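Local coordinates for protein fimbrial subunit type 1 (Actinomyces oris, PDB 3UXF) that serves as the major building block of peptidoglycan-anchored fimbriae that project from the surface of this Gram-positive oral bacterium, at residues L358-T363 / N373-Q378; A389-S394 / A460-F465; V401-L404 / E409-F412; V420-L425 / Y445-T450. One frame throughout, in Å; residues are numbered along the deposited sequence.

In the fold
All four contacts lie in the C-terminal prealbumin-like domain. Interactions 1 and 4 are its core: each spans the gap between the sheet containing strands 344-362 and 419-426 and the sheet containing strands 376-385 and 444-451. Both set aliphatic side chains against an aromatic face, Leu358 on Phe377 and Leu425 on Tyr445, and interaction 1 adds a lysine consumed in an isopeptide bond. Interaction 2 is a surface contact of alanine, leucine and prolines, with a calcium ion at either end. Interaction 3, only partly buried, lies in the loop leading to strand 412-413; it shares one calcium with interaction 2 and relies on a bridging water and backbone carbonyls.

Interaction 1: L358-T363 / N373-Q378; sequences LTKTGT and NGAQFQ
Lys360 NZ is held twice: it is covalently linked to Asp484 CG in an isopeptide bond, and it donates to Thr361 O at 3.2 Å with an N-H...O angle of 160°. The lysine reaches this place by bending. CG sets off opposite the backbone N (chi1 -176°), and turns at chi2 and chi4 curl the chain back toward its own strand. The methylene groups of the curve supply the contact with residues 373-378. Lys360 CE lies 4.0 Å from Ala375 CB, a methyl small enough to fit under the bend, while Lys360 CD meets the edge of the Phe377 ring in its plane, 3.9 Å from Phe377 CZ. Leu358 takes a face of the same ring: its CD1 stands 3.7 Å from the Phe377 ring centroid, a CH-pi contact displaced toward the rim. A flat phenyl suits a site bounded by a methyl above and an aliphatic chain at the side, and a lysine whose nitrogen is tied up as an amide can be buried here. Strand 344-362 lies between 419-426 and 478-484, the latter carrying Asp484, whereas 376-385 belongs to the facing sheet, where Leu447 and Glu449 of strand 444-451 also touch these side chains.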
loop_
_atom_site.group_PDB
_atom_site.type_symbol
_atom_site.label_atom_id
_atom_site.label_comp_id
_atom_site.label_asym_id
_atom_site.label_seq_id
_atom_site.Cartn_x
_atom_site.Cartn_y
_atom_site.Cartn_z
ATOM N N LEU A 358 -21.281 -26.779 -8.614
ATOM C CA LEU A 358 -22.343 -27.398 -7.843
ATOM C C LEU A 358 -22.734 -28.668 -8.584
ATOM O O LEU A 358 -23.122 -28.603 -9.754
ATOM C CB LEU A 358 -23.510 -26.413 -7.756
ATOM C CG LEU A 358 -24.709 -26.741 -6.862
ATOM C CD1 LEU A 358 -25.608 -25.489 -6.767
ATOM C CD2 LEU A 358 -25.522 -27.895 -7.402
ATOM N N THR A 359 -22.626 -29.813 -7.906
ATOM C CA THR A 359 -23.126 -31.079 -8.452
ATOM C C THR A 359 -24.404 -31.477 -7.737
ATOM O O THR A 359 -24.455 -31.537 -6.502
ATOM C CB THR A 359 -22.117 -32.209 -8.267
ATOM O OG1 THR A 359 -20.942 -31.894 -9.020
ATOM C CG2 THR A 359 -22.695 -33.564 -8.766
ATOM N N LYS A 360 -25.447 -31.736 -8.515
ATOM C CA LYS A 360 -26.727 -32.127 -7.957
ATOM C C LYS A 360 -26.914 -33.630 -8.062
ATOM O O LYS A 360 -26.696 -34.221 -9.114
ATOM C CB LYS A 360 -27.870 -31.408 -8.674
ATOM C CG LYS A 360 -29.242 -31.684 -8.086
ATOM C CD LYS A 360 -29.424 -30.991 -6.748
ATOM C CE LYS A 360 -30.869 -31.043 -6.292
ATOM N NZ LYS A 360 -31.258 -32.386 -5.789
ATOM N N THR A 361 -27.320 -34.242 -6.960
ATOM C CA THR A 361 -27.587 -35.669 -6.947
ATOM C C THR A 361 -28.808 -35.949 -6.083
ATOM O O THR A 361 -29.547 -35.037 -5.725
ATOM C CB THR A 361 -26.371 -36.477 -6.454
ATOM O OG1 THR A 361 -26.559 -37.862 -6.765
ATOM C CG2 THR A 361 -26.186 -36.318 -4.957
ATOM N N GLY A 362 -29.023 -37.216 -5.759
ATOM C CA GLY A 362 -30.154 -37.601 -4.942
ATOM C C GLY A 362 -29.827 -38.823 -4.116
ATOM O O GLY A 362 -28.857 -39.521 -4.394
ATOM N N THR A 363 -30.632 -39.080 -3.093
ATOM C CA THR A 363 -30.416 -40.258 -2.257
ATOM C C THR A 363 -30.575 -41.549 -3.042
ATOM O O THR A 363 -30.061 -42.588 -2.617
ATOM C CB THR A 363 -31.329 -40.281 -1.031
ATOM O OG1 THR A 363 -32.699 -40.206 -1.437
ATOM C CG2 THR A 363 -30.990 -39.122 -0.102
ATOM N N ASN A 373 -30.742 -32.555 -13.691
ATOM C CA ASN A 373 -30.799 -31.256 -14.366
ATOM C C ASN A 373 -32.082 -30.499 -14.074
ATOM O O ASN A 373 -33.104 -31.089 -13.706
ATOM C CB ASN A 373 -30.664 -31.461 -15.884
ATOM C CG ASN A 373 -29.286 -31.915 -16.284
ATOM O OD1 ASN A 373 -28.297 -31.682 -15.562
ATOM N ND2 ASN A 373 -29.194 -32.575 -17.456
ATOM N N GLY A 374 -32.032 -29.176 -14.228
ATOM C CA GLY A 374 -33.175 -28.327 -14.010
ATOM C C GLY A 374 -33.405 -27.905 -12.571
ATOM O O GLY A 374 -34.394 -27.261 -12.270
ATOM N N ALA A 375 -32.500 -28.290 -11.681
ATOM C CA ALA A 375 -32.541 -27.780 -10.330
ATOM C C ALA A 375 -32.021 -26.347 -10.372
ATOM O O ALA A 375 -31.048 -26.058 -11.071
ATOM C CB ALA A 375 -31.638 -28.632 -9.407
ATOM N N GLN A 376 -32.682 -25.451 -9.657
ATOM C CA GLN A 376 -32.247 -24.040 -9.626
ATOM C C GLN A 376 -31.838 -23.622 -8.226
ATOM O O GLN A 376 -32.415 -24.074 -7.220
ATOM C CB GLN A 376 -33.360 -23.127 -10.147
ATOM C CG GLN A 376 -33.751 -23.496 -11.578
ATOM C CD GLN A 376 -34.566 -22.409 -12.210
ATOM O OE1 GLN A 376 -35.486 -21.867 -11.612
ATOM N NE2 GLN A 376 -34.177 -22.031 -13.419
ATOM N N PHE A 377 -30.847 -22.752 -8.173
ATOM C CA PHE A 377 -30.325 -22.253 -6.922
ATOM C C PHE A 377 -30.079 -20.770 -6.966
ATOM O O PHE A 377 -29.769 -20.214 -8.020
ATOM C CB PHE A 377 -29.000 -22.932 -6.629
ATOM C CG PHE A 377 -29.125 -24.398 -6.406
ATOM C CD1 PHE A 377 -29.235 -24.899 -5.112
ATOM C CD2 PHE A 377 -29.094 -25.284 -7.479
ATOM C CE1 PHE A 377 -29.357 -26.307 -4.878
ATOM C CE2 PHE A 377 -29.211 -26.675 -7.260
ATOM C CZ PHE A 377 -29.330 -27.182 -5.951
ATOM N N GLN A 378 -30.167 -20.149 -5.802
ATOM C CA GLN A 378 -29.688 -18.783 -5.634
ATOM C C GLN A 378 -28.717 -18.822 -4.461
ATOM O O GLN A 378 -28.649 -19.830 -3.745
ATOM C CB GLN A 378 -30.827 -17.822 -5.331
ATOM C CG GLN A 378 -31.806 -17.837 -6.486
ATOM C CD GLN A 378 -32.769 -16.679 -6.455
ATOM O OE1 GLN A 378 -33.425 -16.410 -5.434
ATOM N NE2 GLN A 378 -32.869 -15.971 -7.587
#

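Interaction 2: A389-S394 / A460-F465; sequences ATLRDS and ADPLPF. With CA (calcium ion), chain C; CA (calcium ion), chain B.
Leu391 turns its CG beside the backbone N (chi1 -53°) and then extends (chi2 -180°), which carries CD2 onto the ring of Pro462, 3.8 Å from Pro462 CG. Ala389 needs no torsion: its CB already points at the other segment, 4.2 Å from Pro462 CG and 4.1 Å from Pro464 CG. One small methyl thus meets two proline rings. Pro462 and Pro464 flank Leu463, whose N bonds Leu447 O; the prolines offer compact apolar rings and have no N-H to satisfy. A water extends the contact into polar territory, accepting from Ala389 N at 3.0 Å and probably donating to Asp461 OD1. Asp461 grips a calcium ion with both carboxylate oxygens, and Ser387 O with three waters completes that site. At the far end Asp393 holds a second calcium, also bidentate, through both carboxylate oxygens, together with Asp395, Thr398, Thr400 and Asp402. Strand 388-391 pairs with 376-385, and strand 463-465 with 444-451. The contact therefore links the two flanking strands of a sheet whose neighbours 376-385 and 444-451 are joined by the disulfide Cys382-Cys446; Ala389 and Pro464 both touch Cys446.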
loop_
_atom_site.group_PDB
_atom_site.type_symbol
_atom_site.label_atom_id
_atom_site.label_comp_id
_atom_site.label_asym_id
_atom_site.label_seq_id
_atom_site.Cartn_x
_atom_site.Cartn_y
_atom_site.Cartn_z
ATOM N N ALA A 389 -29.588 -21.949 8.736
ATOM C CA ALA A 389 -28.883 -20.712 8.507
ATOM C C ALA A 389 -29.859 -19.579 8.415
ATOM O O ALA A 389 -31.024 -19.766 8.058
ATOM C CB ALA A 389 -28.038 -20.796 7.213
ATOM N N THR A 390 -29.374 -18.398 8.764
ATOM C CA THR A 390 -30.113 -17.162 8.600
ATOM C C THR A 390 -29.573 -16.413 7.368
ATOM O O THR A 390 -28.405 -16.002 7.327
ATOM C CB THR A 390 -29.930 -16.273 9.823
ATOM O OG1 THR A 390 -30.422 -16.956 10.983
ATOM C CG2 THR A 390 -30.679 -14.966 9.657
ATOM N N LEU A 391 -30.421 -16.226 6.360
ATOM C CA LEU A 391 -30.003 -15.526 5.149
ATOM C C LEU A 391 -29.846 -14.042 5.408
ATOM O O LEU A 391 -30.657 -13.426 6.117
ATOM C CB LEU A 391 -31.032 -15.728 4.028
ATOM C CG LEU A 391 -31.384 -17.186 3.723
ATOM C CD1 LEU A 391 -32.398 -17.201 2.590
ATOM C CD2 LEU A 391 -30.102 -17.935 3.354
ATOM N N ARG A 392 -28.787 -13.463 4.851
ATOM C CA ARG A 392 -28.552 -12.025 4.934
ATOM C C ARG A 392 -29.091 -11.364 3.646
ATOM O O ARG A 392 -28.886 -11.846 2.540
ATOM C CB ARG A 392 -27.028 -11.801 5.128
ATOM C CG ARG A 392 -26.518 -10.453 5.660
ATOM C CD ARG A 392 -24.999 -10.542 6.136
ATOM N NE ARG A 392 -24.741 -11.710 7.002
ATOM C CZ ARG A 392 -23.660 -12.500 6.935
ATOM N NH1 ARG A 392 -22.687 -12.255 6.062
ATOM N NH2 ARG A 392 -23.559 -13.568 7.737
ATOM N N ASP A 393 -29.779 -10.239 3.781
ATOM C CA ASP A 393 -30.336 -9.542 2.644
ATOM C C ASP A 393 -29.227 -8.857 1.838
ATOM O O ASP A 393 -28.476 -8.052 2.374
ATOM C CB ASP A 393 -31.320 -8.500 3.199
ATOM C CG ASP A 393 -32.001 -7.681 2.119
ATOM O OD1 ASP A 393 -31.838 -7.941 0.907
ATOM O OD2 ASP A 393 -32.762 -6.767 2.503
ATOM N N SER A 394 -29.094 -9.192 0.562
ATOM C CA SER A 394 -28.014 -8.627 -0.259
ATOM C C SER A 394 -28.200 -7.143 -0.566
ATOM O O SER A 394 -27.244 -6.470 -0.933
ATOM C CB SER A 394 -27.913 -9.410 -1.563
ATOM O OG SER A 394 -27.833 -10.809 -1.248
ATOM N N ALA A 460 -35.119 -28.512 3.064
ATOM C CA ALA A 460 -35.636 -27.951 4.284
ATOM C C ALA A 460 -34.984 -26.615 4.642
ATOM O O ALA A 460 -35.647 -25.701 5.103
ATOM C CB ALA A 460 -35.452 -28.947 5.412
ATOM N N ASP A 461 -33.680 -26.536 4.409
ATOM C CA ASP A 461 -32.853 -25.433 4.866
ATOM C C ASP A 461 -31.973 -24.904 3.738
ATOM O O ASP A 461 -31.726 -25.608 2.763
ATOM C CB ASP A 461 -31.896 -25.969 5.936
ATOM C CG ASP A 461 -32.573 -26.199 7.268
ATOM O OD1 ASP A 461 -33.423 -25.385 7.685
ATOM O OD2 ASP A 461 -32.240 -27.218 7.899
ATOM N N PRO A 462 -31.442 -23.682 3.906
ATOM C CA PRO A 462 -30.307 -23.251 3.072
ATOM C C PRO A 462 -29.112 -24.132 3.372
ATOM O O PRO A 462 -29.055 -24.778 4.440
ATOM C CB PRO A 462 -30.001 -21.830 3.556
ATOM C CG PRO A 462 -31.165 -21.406 4.407
ATOM C CD PRO A 462 -31.711 -22.728 4.988
ATOM N N LEU A 463 -28.151 -24.146 2.445
ATOM C CA LEU A 463 -27.002 -25.035 2.554
ATOM C C LEU A 463 -25.719 -24.220 2.608
ATOM O O LEU A 463 -25.263 -23.696 1.588
ATOM C CB LEU A 463 -26.970 -25.914 1.308
ATOM C CG LEU A 463 -28.280 -26.662 1.055
ATOM C CD1 LEU A 463 -28.181 -27.422 -0.271
ATOM C CD2 LEU A 463 -28.594 -27.592 2.207
ATOM N N PRO A 464 -25.111 -24.103 3.792
ATOM C CA PRO A 464 -23.924 -23.250 3.948
ATOM C C PRO A 464 -22.727 -23.870 3.286
ATOM O O PRO A 464 -22.583 -25.100 3.274
ATOM C CB PRO A 464 -23.732 -23.178 5.458
ATOM C CG PRO A 464 -25.116 -23.416 6.000
ATOM C CD PRO A 464 -25.692 -24.470 5.086
ATOM N N PHE A 465 -21.855 -23.009 2.780
ATOM C CA PHE A 465 -20.560 -23.418 2.233
ATOM C C PHE A 465 -19.622 -22.241 2.247
ATOM O O PHE A 465 -20.048 -21.099 2.423
ATOM C CB PHE A 465 -20.705 -23.970 0.796
ATOM C CG PHE A 465 -21.035 -22.908 -0.228
ATOM C CD1 PHE A 465 -22.354 -22.528 -0.423
ATOM C CD2 PHE A 465 -20.035 -22.314 -1.015
ATOM C CE1 PHE A 465 -22.712 -21.541 -1.342
ATOM C CE2 PHE A 465 -20.395 -21.329 -1.952
ATOM C CZ PHE A 465 -21.715 -20.947 -2.120
HETATM CA CA CA C . -33.624 -6.255 0.275
HETATM CA CA CA B . -33.564 -26.547 9.877
HETATM O O HOH W 1 -32.518 -22.660 8.373
HETATM O O HOH W 2 -34.443 -27.190 12.020
HETATM O O HOH W 3 -35.460 -24.934 9.920
HETATM O O HOH W 4 -31.675 -27.839 10.815
#

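Interaction 3: V401-L404 / E409-F412; sequences VDPL and EKTF. With CA (calcium ion), chain C.
Leu404 and Lys410 meet through a shared water, an unusual basis for a contact between two loop segments. The water O lies 2.8 Å from Leu404 O and 2.7 Å from Lys410 O, and appears to donate a proton to each. More acceptors lie in reach than it has protons, so this is only probable. The same water sits at the edge of the Phe412 ring, in its plane. Direct contact is made by the aliphatic part of Lys410, whose CG rests 3.6 Å from Leu404 O. Further along, Lys410 CD lies 4.1 Å from Pro403 CG, the two side chains meeting at a slant. A sharp bend at chi3 (-89°) then leads the amino group away from the proline. Lysine fits this rim because its methylenes can pack while its charge stays outside, and proline presents a rigid apolar ring to them. Leu404 instead turns inward, onto Leu425, as Phe412 does onto Ile422. Beside the proline, Asp402 OD2 binds a calcium ion at 2.4 Å. Two carbonyls cannot bond each other, so the water supplies the missing donors. Lys410 NZ stays 6.3 Å from Asp402 OD1, too far for a salt bridge, though its charge may still ease the negative potential round the calcium-binding loop.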
loop_
_atom_site.group_PDB
_atom_site.type_symbol
_atom_site.label_atom_id
_atom_site.label_comp_id
_atom_site.label_asym_id
_atom_site.label_seq_id
_atom_site.Cartn_x
_atom_site.Cartn_y
_atom_site.Cartn_z
ATOM N N VAL A 401 -35.804 -9.933 1.197
ATOM C CA VAL A 401 -34.452 -10.470 1.375
ATOM C C VAL A 401 -33.909 -10.932 0.016
ATOM O O VAL A 401 -34.389 -11.913 -0.549
ATOM C CB VAL A 401 -34.454 -11.647 2.361
ATOM C CG1 VAL A 401 -33.046 -12.056 2.716
ATOM C CG2 VAL A 401 -35.213 -11.268 3.632
ATOM N N ASP A 402 -32.925 -10.211 -0.525
ATOM C CA ASP A 402 -32.482 -10.467 -1.893
ATOM C C ASP A 402 -31.258 -11.374 -1.896
ATOM O O ASP A 402 -30.405 -11.248 -1.014
ATOM C CB ASP A 402 -32.074 -9.179 -2.604
ATOM C CG ASP A 402 -33.187 -8.164 -2.661
ATOM O OD1 ASP A 402 -34.138 -8.337 -3.455
ATOM O OD2 ASP A 402 -33.096 -7.203 -1.900
ATOM N N PRO A 403 -31.159 -12.237 -2.911
ATOM C CA PRO A 403 -29.958 -13.048 -3.130
ATOM C C PRO A 403 -28.858 -12.203 -3.758
ATOM O O PRO A 403 -29.060 -11.051 -4.190
ATOM C CB PRO A 403 -30.440 -14.110 -4.128
ATOM C CG PRO A 403 -31.471 -13.393 -4.952
ATOM C CD PRO A 403 -32.204 -12.549 -3.903
ATOM N N LEU A 404 -27.665 -12.782 -3.797
ATOM C CA LEU A 404 -26.528 -12.126 -4.418
ATOM C C LEU A 404 -26.588 -12.120 -5.933
ATOM O O LEU A 404 -27.041 -13.085 -6.581
ATOM C CB LEU A 404 -25.240 -12.845 -4.007
ATOM C CG LEU A 404 -24.899 -12.865 -2.534
ATOM C CD1 LEU A 404 -23.679 -13.748 -2.388
ATOM C CD2 LEU A 404 -24.606 -11.440 -2.022
ATOM N N GLU A 409 -25.660 -12.508 -12.526
ATOM C CA GLU A 409 -26.741 -13.472 -12.473
ATOM C C GLU A 409 -27.205 -13.737 -11.054
ATOM O O GLU A 409 -26.408 -13.619 -10.116
ATOM C CB GLU A 409 -26.259 -14.793 -13.075
ATOM C CG GLU A 409 -25.794 -14.659 -14.527
ATOM C CD GLU A 409 -26.921 -14.245 -15.480
ATOM O OE1 GLU A 409 -28.112 -14.462 -15.172
ATOM O OE2 GLU A 409 -26.611 -13.688 -16.551
ATOM N N LYS A 410 -28.475 -14.114 -10.892
ATOM C CA LYS A 410 -28.963 -14.454 -9.566
ATOM C C LYS A 410 -29.402 -15.892 -9.461
ATOM O O LYS A 410 -29.555 -16.370 -8.344
ATOM C CB LYS A 410 -30.143 -13.576 -9.123
ATOM C CG LYS A 410 -29.757 -12.147 -8.800
ATOM C CD LYS A 410 -30.973 -11.295 -8.403
ATOM C CE LYS A 410 -31.585 -10.657 -9.647
ATOM N NZ LYS A 410 -32.965 -10.091 -9.438
ATOM N N THR A 411 -29.615 -16.567 -10.585
ATOM C CA THR A 411 -30.191 -17.927 -10.555
ATOM C C THR A 411 -29.318 -18.871 -11.337
ATOM O O THR A 411 -28.866 -18.539 -12.446
ATOM C CB THR A 411 -31.646 -17.945 -11.090
ATOM O OG1 THR A 411 -32.448 -17.044 -10.322
ATOM C CG2 THR A 411 -32.238 -19.354 -10.982
ATOM N N PHE A 412 -29.034 -20.047 -10.771
ATOM C CA PHE A 412 -28.077 -20.954 -11.372
ATOM C C PHE A 412 -28.775 -22.290 -11.570
ATOM O O PHE A 412 -29.333 -22.830 -10.611
ATOM C CB PHE A 412 -26.821 -21.065 -10.482
ATOM C CG PHE A 412 -26.169 -19.764 -10.301
ATOM C CD1 PHE A 412 -26.593 -18.910 -9.292
ATOM C CD2 PHE A 412 -25.245 -19.299 -11.227
ATOM C CE1 PHE A 412 -26.063 -17.610 -9.171
ATOM C CE2 PHE A 412 -24.702 -18.023 -11.116
ATOM C CZ PHE A 412 -25.110 -17.181 -10.092
HETATM CA CA CA C . -33.624 -6.255 0.275
HETATM O O HOH W 5 -27.958 -15.735 -6.272
#

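Interaction 4: V420-L425 / Y445-T450; sequences VEINYL and YCLVET
Leu425 and Tyr445 form the close-packed end of this contact. Leu425 CD2 sits over one face of the phenol ring, 4.0 Å from the Tyr445 centroid and 17° off its normal, a CH-pi contact offset toward the rim. Leu425 CB lies alongside, 3.9 Å from Tyr445 CE2, so the leucine spreads along the ring instead of touching it at one point. Tyrosine suits the place because its flat ring can be buried while its hydroxyl reaches the backbone: Tyr445 OH is hydrogen-bonded to Arg426 O. The other end is sparser. Between Ile422 and Leu447 the CA atoms stand 10.5 Å apart, and the gap is bridged by the branch ends: Ile422 holds CG1 anti to its carbonyl carbon (chi1 -60°) and runs out extended, bringing Ile422 CD1 to 3.9 Å from Leu447 CD2.

The far side of strand 419-426 is polar. The peptide before Tyr424 is cis, and Ile422 and Leu425 both point inward although two residues separate them, with Asn423 and Tyr424 turned away from strand 444-451. Asn423 CB packs 3.3 Å above the plane of the Tyr424 ring, over its centre. Asn423 ND2 donates to the anti lone pair of Glu421 OE1 at 3.3 Å, nearly straight at 171° and in the amide plane. Lys355 NZ binds both Glu421 OE1 and Asn423 OD1, linking carboxylate and amide. The chemistry thus divides by side: apolar and CH-pi contacts join the two sheets, while the Lys355 salt bridge and the Asn423 hydrogen bonds lie on the side turned away from strand 444-451.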
loop_
_atom_site.group_PDB
_atom_site.type_symbol
_atom_site.label_atom_id
_atom_site.label_comp_id
_atom_site.label_asym_id
_atom_site.label_seq_id
_atom_site.Cartn_x
_atom_site.Cartn_y
_atom_site.Cartn_z
ATOM N N VAL A 420 -23.738 -27.184 -12.254
ATOM C CA VAL A 420 -23.751 -25.793 -12.706
ATOM C C VAL A 420 -22.578 -25.098 -12.052
ATOM O O VAL A 420 -22.227 -25.413 -10.910
ATOM C CB VAL A 420 -25.076 -25.042 -12.398
ATOM C CG1 VAL A 420 -25.349 -24.953 -10.896
ATOM C CG2 VAL A 420 -25.082 -23.640 -13.027
ATOM N N GLU A 421 -21.955 -24.184 -12.782
ATOM C CA GLU A 421 -20.879 -23.374 -12.185
ATOM C C GLU A 421 -21.441 -22.065 -11.684
ATOM O O GLU A 421 -22.285 -21.435 -12.340
ATOM C CB GLU A 421 -19.768 -23.092 -13.196
ATOM C CG GLU A 421 -19.121 -24.362 -13.676
ATOM C CD GLU A 421 -17.852 -24.151 -14.467
ATOM O OE1 GLU A 421 -17.559 -23.009 -14.875
ATOM O OE2 GLU A 421 -17.139 -25.158 -14.655
ATOM N N ILE A 422 -20.978 -21.663 -10.503
ATOM C CA ILE A 422 -21.335 -20.367 -9.946
ATOM C C ILE A 422 -20.036 -19.555 -9.957
ATOM O O ILE A 422 -19.116 -19.782 -9.147
ATOM C CB ILE A 422 -21.904 -20.515 -8.537
ATOM C CG1 ILE A 422 -23.167 -21.404 -8.594
ATOM C CG2 ILE A 422 -22.220 -19.142 -7.971
ATOM C CD1 ILE A 422 -23.755 -21.702 -7.250
ATOM N N ASN A 423 -19.941 -18.637 -10.924
ATOM C CA ASN A 423 -18.708 -17.901 -11.172
ATOM C C ASN A 423 -18.931 -16.420 -11.007
ATOM O O ASN A 423 -19.686 -15.860 -11.804
ATOM C CB ASN A 423 -18.286 -18.083 -12.636
ATOM C CG ASN A 423 -17.986 -19.530 -13.001
ATOM O OD1 ASN A 423 -17.489 -20.303 -12.162
ATOM N ND2 ASN A 423 -18.255 -19.892 -14.229
ATOM N N TYR A 424 -18.299 -15.734 -10.053
ATOM C CA TYR A 424 -17.371 -16.277 -9.074
ATOM C C TYR A 424 -17.677 -15.599 -7.741
ATOM O O TYR A 424 -18.266 -14.524 -7.717
ATOM C CB TYR A 424 -15.932 -15.953 -9.475
ATOM C CG TYR A 424 -15.582 -16.361 -10.885
ATOM C CD1 TYR A 424 -15.049 -17.611 -11.149
ATOM C CD2 TYR A 424 -15.788 -15.500 -11.951
ATOM C CE1 TYR A 424 -14.731 -17.993 -12.429
ATOM C CE2 TYR A 424 -15.474 -15.877 -13.241
ATOM C CZ TYR A 424 -14.945 -17.127 -13.473
ATOM O OH TYR A 424 -14.625 -17.520 -14.748
ATOM N N LEU A 425 -17.267 -16.222 -6.641
ATOM C CA LEU A 425 -17.521 -15.680 -5.312
ATOM C C LEU A 425 -16.232 -15.329 -4.575
ATOM O O LEU A 425 -15.269 -16.085 -4.607
ATOM C CB LEU A 425 -18.327 -16.676 -4.478
ATOM C CG LEU A 425 -19.828 -16.742 -4.760
ATOM C CD1 LEU A 425 -20.398 -18.076 -4.311
ATOM C CD2 LEU A 425 -20.546 -15.594 -4.083
ATOM N N TYR A 445 -21.349 -18.482 2.834
ATOM C CA TYR A 445 -22.401 -18.336 1.837
ATOM C C TYR A 445 -23.421 -19.457 2.053
ATOM O O TYR A 445 -23.122 -20.437 2.733
ATOM C CB TYR A 445 -21.797 -18.511 0.442
ATOM C CG TYR A 445 -20.850 -17.402 0.088
ATOM C CD1 TYR A 445 -21.287 -16.078 0.074
ATOM C CD2 TYR A 445 -19.531 -17.663 -0.254
ATOM C CE1 TYR A 445 -20.401 -15.030 -0.255
ATOM C CE2 TYR A 445 -18.627 -16.629 -0.589
ATOM C CZ TYR A 445 -19.083 -15.309 -0.592
ATOM O OH TYR A 445 -18.206 -14.277 -0.887
ATOM N N CYS A 446 -24.607 -19.330 1.455
ATOM C CA CYS A 446 -25.644 -20.367 1.520
ATOM C C CYS A 446 -26.191 -20.568 0.131
ATOM O O CYS A 446 -26.503 -19.584 -0.547
ATOM C CB CYS A 446 -26.826 -19.900 2.427
ATOM S SG CYS A 446 -26.472 -20.319 4.189
ATOM N N LEU A 447 -26.333 -21.816 -0.291
ATOM C CA LEU A 447 -27.195 -22.108 -1.456
ATOM C C LEU A 447 -28.624 -22.196 -0.982
ATOM O O LEU A 447 -28.886 -22.741 0.076
ATOM C CB LEU A 447 -26.822 -23.448 -2.060
ATOM C CG LEU A 447 -25.418 -23.575 -2.622
ATOM C CD1 LEU A 447 -25.184 -25.000 -3.045
ATOM C CD2 LEU A 447 -25.220 -22.598 -3.773
ATOM N N VAL A 448 -29.560 -21.647 -1.750
ATOM C CA VAL A 448 -30.968 -21.955 -1.525
ATOM C C VAL A 448 -31.464 -22.629 -2.782
ATOM O O VAL A 448 -31.370 -22.086 -3.879
ATOM C CB VAL A 448 -31.777 -20.680 -1.246
ATOM C CG1 VAL A 448 -33.283 -20.981 -1.256
ATOM C CG2 VAL A 448 -31.336 -20.064 0.108
ATOM N N GLU A 449 -31.984 -23.843 -2.625
ATOM C CA GLU A 449 -32.590 -24.534 -3.755
ATOM C C GLU A 449 -33.972 -23.936 -4.044
ATOM O O GLU A 449 -34.904 -24.103 -3.282
ATOM C CB GLU A 449 -32.655 -26.031 -3.487
ATOM C CG GLU A 449 -33.084 -26.842 -4.704
ATOM C CD GLU A 449 -32.882 -28.345 -4.537
ATOM O OE1 GLU A 449 -32.053 -28.773 -3.699
ATOM O OE2 GLU A 449 -33.555 -29.143 -5.282
ATOM N N THR A 450 -34.049 -23.193 -5.142
ATOM C CA THR A 450 -35.292 -22.503 -5.496
ATOM C C THR A 450 -36.187 -23.278 -6.441
ATOM O O THR A 450 -37.345 -22.879 -6.582
ATOM C CB THR A 450 -35.025 -21.078 -6.077
ATOM O OG1 THR A 450 -34.147 -21.200 -7.188
ATOM C CG2 THR A 450 -34.348 -20.199 -5.034
#